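Local coordinates for protein D-alanine--D-alanine ligase (Coxiella burnetii, PDB 3TQT) that joins two D-alanine molecules into D-alanyl-D-alanine at the expense of ATP, a step of peptidoglycan synthesis in cell wall formation, at residues S276-V279 with T280-Q284; G322-N325 with I326-Y329; A25-I28 with V29-D33. One frame throughout, in Å; residues are numbered along the deposited sequence.

Interaction 1: S276-V279 with T280-Q284; sequences SESV and TKQIQ
Ser276 O is gripped twice by Thr280, once by the backbone and once by the side chain. Thr280 N donates to it at 3.0 Å, the first i to i+4 bond of the helix, and Thr280 OG1 donates to the same oxygen at 2.9 Å. The two donors reach it from opposite faces of the carbonyl plane, the hydroxyl tilted 35° out of that plane. Thr280 can do this because OG1 stands beside its own backbone N (chi1 -64°), which turns the hydroxyl toward the carbonyl of the preceding turn and leaves CG2 anti to that N.

The side chain of Ser276 bonds as well. It is the N-cap residue, and its OG accepts from Val279 N at 3.0 Å, satisfying one of the amides that the first turn would otherwise leave without a helical carbonyl. Two residues on from the cap, Ser278 OG accepts from Gln282 NE2 at 3.2 Å. The Gln282 chain runs extended beyond CG and lies back over the preceding turn, and the hydroxyl sits almost in the plane of its amide. This bond is on an outer, partly solvated flank.

The inner flank is apolar. Val279 CG1 meets Ile283 CD1 at 3.7 Å, their side chains crossing at a slant, and the backbone ties the same two residues, Ile283 N to Val279 O, at 2.9 Å. Both side chains also rest on Val312, and Ile283 goes on to touch Ile230, within the stretch predicted to bind ATP, and Cys232. The whole is a serine N-cap opening helix 277-293, whose first turns are amphipathic and pack their apolar side on the five-stranded antiparallel sheet of the ATP-grasp domain.

Interaction 2: G322-N325 with I326-Y329; sequences GFTN and ISMY
Phe323 and Tyr329 lie side by side and point the same way, their ring planes inclined at 41° with centroids 5.4 Å apart, an oblique pairing. The nearest approach is between Phe323 CE1 and Tyr329 CD2, 3.5 Å, and Phe323 CZ is close to the same part of the tyrosine ring. Tyr329 carries its ring anti to the backbone N (chi1 -172°), which sends it back from the start of helix 328-335 to meet the phenylalanine. Its hydroxyl is bonded to Val234 O, so the far end of the ring is fixed as well, and the rings of Tyr329 and Trp333 meet edge-to-face. Phe323 packs in turn on Leu343, Leu344 and Leu347 of helix 340-370.

Away from the rings, two hydroxyls face each other. Thr324 OG1 and Ser327 OG are 2.8 Å apart and hydrogen-bonded, and Thr324 OG1 also accepts from Ile326 N at 3.3 Å. For this Thr324 holds OG1 between its backbone N and carbonyl carbon (chi1 81°), directed into the bend of the chain. The bend itself is closed by Ser327 N donating to Thr324 O at 3.0 Å.

A water completes the link between the two arms of the loop: it donates to Gly322 O at 2.7 Å and accepts from Tyr329 N at 2.9 Å, serving a first-turn amide of the helix. Ser327 occupies the N-cap position, but its hydroxyl pairs with that of Thr324 and makes no capping bond. The arrangement is a type I beta turn, Thr324 to Ser327, leading into helix 328-335, in the loop that follows the strand carrying the predicted magnesium ligands Glu316 and Asn318.

Interaction 3: A25-I28 with V29-D33; sequences AKNI and VNTLD
With chi1 at -59°, Thr31 swings OG1 beside its own backbone N and back along the helix, where it donates to Asn27 O at 2.7 Å. Asn27 takes a different rotamer, CG anti to the backbone N (chi1 -176°), which brings OD1 round to 3.3 Å from the same Thr31 OG1, the two side chains crossing at a slant. A water donates to Asn27 OD1 at 2.7 Å and accepts from Asn30 ND2 at 2.9 Å, bridging successive turns. The other end of the Asn27 amide, ND2, is hydrogen-bonded to Phe323 O.

The helix is ending here. Thr31 N makes a weak bond to Asn27 O and another bond to Ile28 O at 3.0 Å, while Leu32 N also donates to Ile28 O, at 2.8 Å. On the buried flank Ile28 CG2 and Leu32 CD1 touch at 3.8 Å, side by side, and Leu32 and Val29 pack on strands 5-12 and 37-44 of the beta-alpha-beta unit. The threonine hydroxyl thus strengthens the hold on Asn27 O where the backbone bond is weak, and Ile28 O accepts both an i+3 and an i+4 amide, so the last turn mixes 3-10 and alpha bonding.

Interactions 2 and 3 touch through the amide of Asn27 and the ring of Phe323, where the N-terminal Rossmann-like part meets the ATP-grasp part; interaction 1 stands apart, its centre about 23 Å from that of interaction 2. Interaction 1 is the start of helix 277-293, interaction 3 the finish of helix 18-31. Interaction 3 buries four of its eight touching residues, wrapped by strands, two helices and the 322-325 loop; interaction 1 buries two of eight and exposes four, with a sheet on one side and solvent on the other. Interaction 2 buries its ring pair but exposes Asn325 and Ile326. Threonine hydroxyls bond backbone carbonyls in both helices but a serine hydroxyl in the turn.

Interaction 1: S276-V279 with T280-Q284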
loop_
_atom_site.group_PDB
_atom_site.type_symbol
_atom_site.label_atom_id
_atom_site.label_comp_id
_atom_site.label_asym_id
_atom_site.label_seq_id
_atom_site.Cartn_x
_atom_site.Cartn_y
_atom_site.Cartn_z
ATOM N N SER A 276 16.061 -18.906 26.308
ATOM C CA SER A 276 15.958 -18.418 27.673
ATOM C C SER A 276 14.652 -17.663 27.880
ATOM O O SER A 276 13.984 -17.276 26.919
ATOM C CB SER A 276 17.132 -17.494 27.989
ATOM O OG SER A 276 17.040 -16.301 27.230
ATOM N N GLU A 277 14.294 -17.451 29.142
ATOM C CA GLU A 277 13.119 -16.661 29.477
ATOM C C GLU A 277 13.282 -15.263 28.896
ATOM O O GLU A 277 12.348 -14.706 28.319
ATOM C CB GLU A 277 12.945 -16.591 30.995
ATOM C CG GLU A 277 11.550 -16.952 31.485
ATOM C CD GLU A 277 11.573 -17.717 32.803
ATOM O OE1 GLU A 277 12.676 -18.073 33.273
ATOM O OE2 GLU A 277 10.486 -17.968 33.366
ATOM N N SER A 278 14.485 -14.711 29.040
ATOM C CA SER A 278 14.793 -13.381 28.525
ATOM C C SER A 278 14.617 -13.262 27.011
ATOM O O SER A 278 13.982 -12.325 26.522
ATOM C CB SER A 278 16.222 -12.979 28.895
ATOM O OG SER A 278 16.604 -11.812 28.182
ATOM N N VAL A 279 15.205 -14.191 26.268
ATOM C CA VAL A 279 15.150 -14.122 24.818
ATOM C C VAL A 279 13.721 -14.322 24.332
ATOM O O VAL A 279 13.254 -13.597 23.457
ATOM C CB VAL A 279 16.118 -15.121 24.156
ATOM C CG1 VAL A 279 15.841 -15.229 22.668
ATOM C CG2 VAL A 279 17.549 -14.677 24.391
ATOM N N THR A 280 13.021 -15.292 24.916
ATOM C CA THR A 280 11.621 -15.521 24.579
ATOM C C THR A 280 10.824 -14.236 24.735
ATOM O O THR A 280 10.078 -13.840 23.837
ATOM C CB THR A 280 10.989 -16.594 25.478
ATOM O OG1 THR A 280 11.636 -17.851 25.255
ATOM C CG2 THR A 280 9.508 -16.738 25.168
ATOM N N LYS A 281 10.985 -13.589 25.886
ATOM C CA LYS A 281 10.286 -12.346 26.173
ATOM C C LYS A 281 10.624 -11.256 25.162
ATOM O O LYS A 281 9.757 -10.482 24.767
ATOM C CB LYS A 281 10.607 -11.856 27.588
ATOM C CG LYS A 281 10.050 -12.740 28.699
ATOM C CD LYS A 281 8.539 -12.892 28.593
ATOM C CE LYS A 281 7.980 -13.674 29.776
ATOM N NZ LYS A 281 6.487 -13.763 29.746
ATOM N N GLN A 282 11.887 -11.189 24.752
ATOM C CA GLN A 282 12.308 -10.170 23.795
ATOM C C GLN A 282 11.658 -10.423 22.448
ATOM O O GLN A 282 11.084 -9.520 21.841
ATOM C CB GLN A 282 13.818 -10.172 23.626
ATOM C CG GLN A 282 14.578 -9.500 24.732
ATOM C CD GLN A 282 16.066 -9.568 24.480
ATOM O OE1 GLN A 282 16.570 -9.004 23.507
ATOM N NE2 GLN A 282 16.777 -10.287 25.339
ATOM N N ILE A 283 11.763 -11.659 21.980
ATOM C CA ILE A 283 11.135 -12.044 20.727
ATOM C C ILE A 283 9.661 -11.633 20.723
ATOM O O ILE A 283 9.172 -11.010 19.785
ATOM C CB ILE A 283 11.283 -13.550 20.496
ATOM C CG1 ILE A 283 12.765 -13.882 20.252
ATOM C CG2 ILE A 283 10.408 -13.990 19.324
ATOM C CD1 ILE A 283 13.078 -15.352 20.216
ATOM N N GLN A 284 8.952 -11.969 21.788
ATOM C CA GLN A 284 7.536 -11.656 21.848
ATOM C C GLN A 284 7.298 -10.148 21.861
ATOM O O GLN A 284 6.430 -9.647 21.142
ATOM C CB GLN A 284 6.882 -12.355 23.042
ATOM C CG GLN A 284 6.752 -13.860 22.832
ATOM C CD GLN A 284 6.324 -14.594 24.083
ATOM O OE1 GLN A 284 6.818 -14.324 25.174
ATOM N NE2 GLN A 284 5.395 -15.524 23.929
#

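Interaction 2: G322-N325 with I326-Y329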
loop_
_atom_site.group_PDB
_atom_site.type_symbol
_atom_site.label_atom_id
_atom_site.label_comp_id
_atom_site.label_asym_id
_atom_site.label_seq_id
_atom_site.Cartn_x
_atom_site.Cartn_y
_atom_site.Cartn_z
ATOM N N GLY A 322 1.945 -18.578 5.599
ATOM C CA GLY A 322 1.330 -19.855 5.295
ATOM C C GLY A 322 0.311 -20.192 6.362
ATOM O O GLY A 322 0.502 -19.872 7.533
ATOM N N PHE A 323 -0.780 -20.831 5.959
ATOM C CA PHE A 323 -1.855 -21.132 6.895
ATOM C C PHE A 323 -2.342 -22.564 6.724
ATOM O O PHE A 323 -3.455 -22.914 7.141
ATOM C CB PHE A 323 -3.006 -20.140 6.711
ATOM C CG PHE A 323 -3.417 -19.461 7.972
ATOM C CD1 PHE A 323 -2.995 -18.166 8.245
ATOM C CD2 PHE A 323 -4.203 -20.121 8.904
ATOM C CE1 PHE A 323 -3.387 -17.527 9.414
ATOM C CE2 PHE A 323 -4.595 -19.486 10.079
ATOM C CZ PHE A 323 -4.191 -18.191 10.328
ATOM N N THR A 324 -1.502 -23.397 6.109
ATOM C CA THR A 324 -1.796 -24.814 5.988
ATOM C C THR A 324 -1.754 -25.418 7.377
ATOM O O THR A 324 -1.281 -24.793 8.313
ATOM C CB THR A 324 -0.766 -25.540 5.096
ATOM O OG1 THR A 324 0.414 -25.825 5.855
ATOM C CG2 THR A 324 -0.410 -24.673 3.897
ATOM N N ASN A 325 -2.236 -26.643 7.514
ATOM C CA ASN A 325 -2.290 -27.291 8.825
ATOM C C ASN A 325 -0.923 -27.523 9.475
ATOM O O ASN A 325 -0.835 -27.820 10.662
ATOM C CB ASN A 325 -3.068 -28.610 8.736
ATOM C CG ASN A 325 -2.503 -29.548 7.681
ATOM O OD1 ASN A 325 -1.363 -29.390 7.232
ATOM N ND2 ASN A 325 -3.302 -30.533 7.281
ATOM N N ILE A 326 0.143 -27.390 8.700
ATOM C CA ILE A 326 1.480 -27.543 9.264
ATOM C C ILE A 326 2.268 -26.236 9.231
ATOM O O ILE A 326 3.454 -26.209 9.577
ATOM C CB ILE A 326 2.291 -28.596 8.502
ATOM C CG1 ILE A 326 2.585 -28.108 7.079
ATOM C CG2 ILE A 326 1.569 -29.928 8.501
ATOM C CD1 ILE A 326 3.552 -28.994 6.317
ATOM N N SER A 327 1.614 -25.156 8.813
ATOM C CA SER A 327 2.281 -23.867 8.695
ATOM C C SER A 327 2.559 -23.256 10.060
ATOM O O SER A 327 1.760 -23.404 10.991
ATOM C CB SER A 327 1.445 -22.905 7.856
ATOM O OG SER A 327 1.476 -23.286 6.498
ATOM N N MET A 328 3.685 -22.552 10.163
ATOM C CA MET A 328 4.134 -22.023 11.446
ATOM C C MET A 328 3.146 -21.071 12.108
ATOM O O MET A 328 2.972 -21.112 13.323
ATOM C CB MET A 328 5.519 -21.374 11.323
ATOM C CG MET A 328 6.668 -22.427 11.286
ATOM S SD MET A 328 6.745 -23.378 12.814
ATOM C CE MET A 328 7.454 -22.197 13.945
ATOM N N TYR A 329 2.504 -20.203 11.334
ATOM C CA TYR A 329 1.601 -19.249 11.970
ATOM C C TYR A 329 0.499 -19.944 12.798
ATOM O O TYR A 329 0.413 -19.737 14.000
ATOM C CB TYR A 329 1.016 -18.232 10.984
ATOM C CG TYR A 329 0.249 -17.156 11.723
ATOM C CD1 TYR A 329 0.885 -15.996 12.162
ATOM C CD2 TYR A 329 -1.088 -17.330 12.032
ATOM C CE1 TYR A 329 0.191 -15.023 12.871
ATOM C CE2 TYR A 329 -1.786 -16.366 12.734
ATOM C CZ TYR A 329 -1.149 -15.222 13.151
ATOM O OH TYR A 329 -1.856 -14.276 13.860
HETATM O O HOH W 1 3.012 -19.543 8.549
#

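Interaction 3: A25-I28 with V29-D33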
loop_
_atom_site.group_PDB
_atom_site.type_symbol
_atom_site.label_atom_id
_atom_site.label_comp_id
_atom_site.label_asym_id
_atom_site.label_seq_id
_atom_site.Cartn_x
_atom_site.Cartn_y
_atom_site.Cartn_z
ATOM N N ALA A 25 -5.723 -21.971 2.037
ATOM C CA ALA A 25 -7.161 -21.774 1.961
ATOM C C ALA A 25 -7.920 -23.040 2.338
ATOM O O ALA A 25 -8.963 -22.968 2.979
ATOM C CB ALA A 25 -7.573 -21.311 0.584
ATOM N N LYS A 26 -7.404 -24.199 1.940
ATOM C CA LYS A 26 -8.085 -25.441 2.267
ATOM C C LYS A 26 -8.109 -25.659 3.773
ATOM O O LYS A 26 -9.119 -26.060 4.330
ATOM C CB LYS A 26 -7.446 -26.627 1.558
ATOM C CG LYS A 26 -7.725 -26.664 0.072
ATOM C CD LYS A 26 -7.057 -27.880 -0.551
ATOM C CE LYS A 26 -7.362 -27.988 -2.030
ATOM N NZ LYS A 26 -8.402 -29.011 -2.299
ATOM N N ASN A 27 -7.000 -25.384 4.437
ATOM C CA ASN A 27 -6.961 -25.557 5.879
ATOM C C ASN A 27 -7.935 -24.612 6.554
ATOM O O ASN A 27 -8.667 -24.995 7.459
ATOM C CB ASN A 27 -5.556 -25.302 6.421
ATOM C CG ASN A 27 -5.458 -25.556 7.907
ATOM O OD1 ASN A 27 -5.994 -26.542 8.413
ATOM N ND2 ASN A 27 -4.793 -24.660 8.619
ATOM N N ILE A 28 -7.927 -23.366 6.107
ATOM C CA ILE A 28 -8.823 -22.373 6.665
ATOM C C ILE A 28 -10.273 -22.806 6.440
ATOM O O ILE A 28 -11.091 -22.779 7.359
ATOM C CB ILE A 28 -8.560 -21.005 6.032
ATOM C CG1 ILE A 28 -7.234 -20.446 6.569
ATOM C CG2 ILE A 28 -9.725 -20.038 6.316
ATOM C CD1 ILE A 28 -6.726 -19.243 5.821
ATOM N N VAL A 29 -10.584 -23.219 5.217
ATOM C CA VAL A 29 -11.954 -23.633 4.894
ATOM C C VAL A 29 -12.356 -24.849 5.721
ATOM O O VAL A 29 -13.477 -24.950 6.203
ATOM C CB VAL A 29 -12.121 -23.909 3.398
ATOM C CG1 VAL A 29 -13.386 -24.716 3.129
ATOM C CG2 VAL A 29 -12.154 -22.575 2.640
ATOM N N ASN A 30 -11.412 -25.756 5.908
ATOM C CA ASN A 30 -11.661 -26.961 6.685
ATOM C C ASN A 30 -11.803 -26.671 8.175
ATOM O O ASN A 30 -12.418 -27.435 8.916
ATOM C CB ASN A 30 -10.520 -27.959 6.463
ATOM C CG ASN A 30 -10.839 -29.330 7.010
ATOM O OD1 ASN A 30 -11.951 -29.822 6.842
ATOM N ND2 ASN A 30 -9.870 -29.951 7.679
ATOM N N THR A 31 -11.236 -25.553 8.605
ATOM C CA THR A 31 -11.121 -25.258 10.026
ATOM C C THR A 31 -12.107 -24.192 10.508
ATOM O O THR A 31 -12.420 -24.130 11.700
ATOM C CB THR A 31 -9.664 -24.866 10.374
ATOM O OG1 THR A 31 -8.794 -25.954 10.012
ATOM C CG2 THR A 31 -9.515 -24.597 11.847
ATOM N N LEU A 32 -12.602 -23.358 9.595
ATOM C CA LEU A 32 -13.642 -22.380 9.943
ATOM C C LEU A 32 -14.872 -23.039 10.581
ATOM O O LEU A 32 -15.419 -24.007 10.059
ATOM C CB LEU A 32 -14.075 -21.565 8.721
ATOM C CG LEU A 32 -13.103 -20.471 8.276
ATOM C CD1 LEU A 32 -13.464 -19.967 6.889
ATOM C CD2 LEU A 32 -13.111 -19.333 9.278
ATOM N N ASP A 33 -15.306 -22.476 11.703
ATOM C CA ASP A 33 -16.400 -23.043 12.483
ATOM C C ASP A 33 -17.668 -23.080 11.628
ATOM O O ASP A 33 -18.262 -22.055 11.351
ATOM C CB ASP A 33 -16.599 -22.192 13.738
ATOM C CG ASP A 33 -17.626 -22.765 14.688
ATOM O OD1 ASP A 33 -18.468 -23.566 14.245
ATOM O OD2 ASP A 33 -17.580 -22.403 15.880
HETATM O O HOH W 2 -7.284 -28.764 7.449
#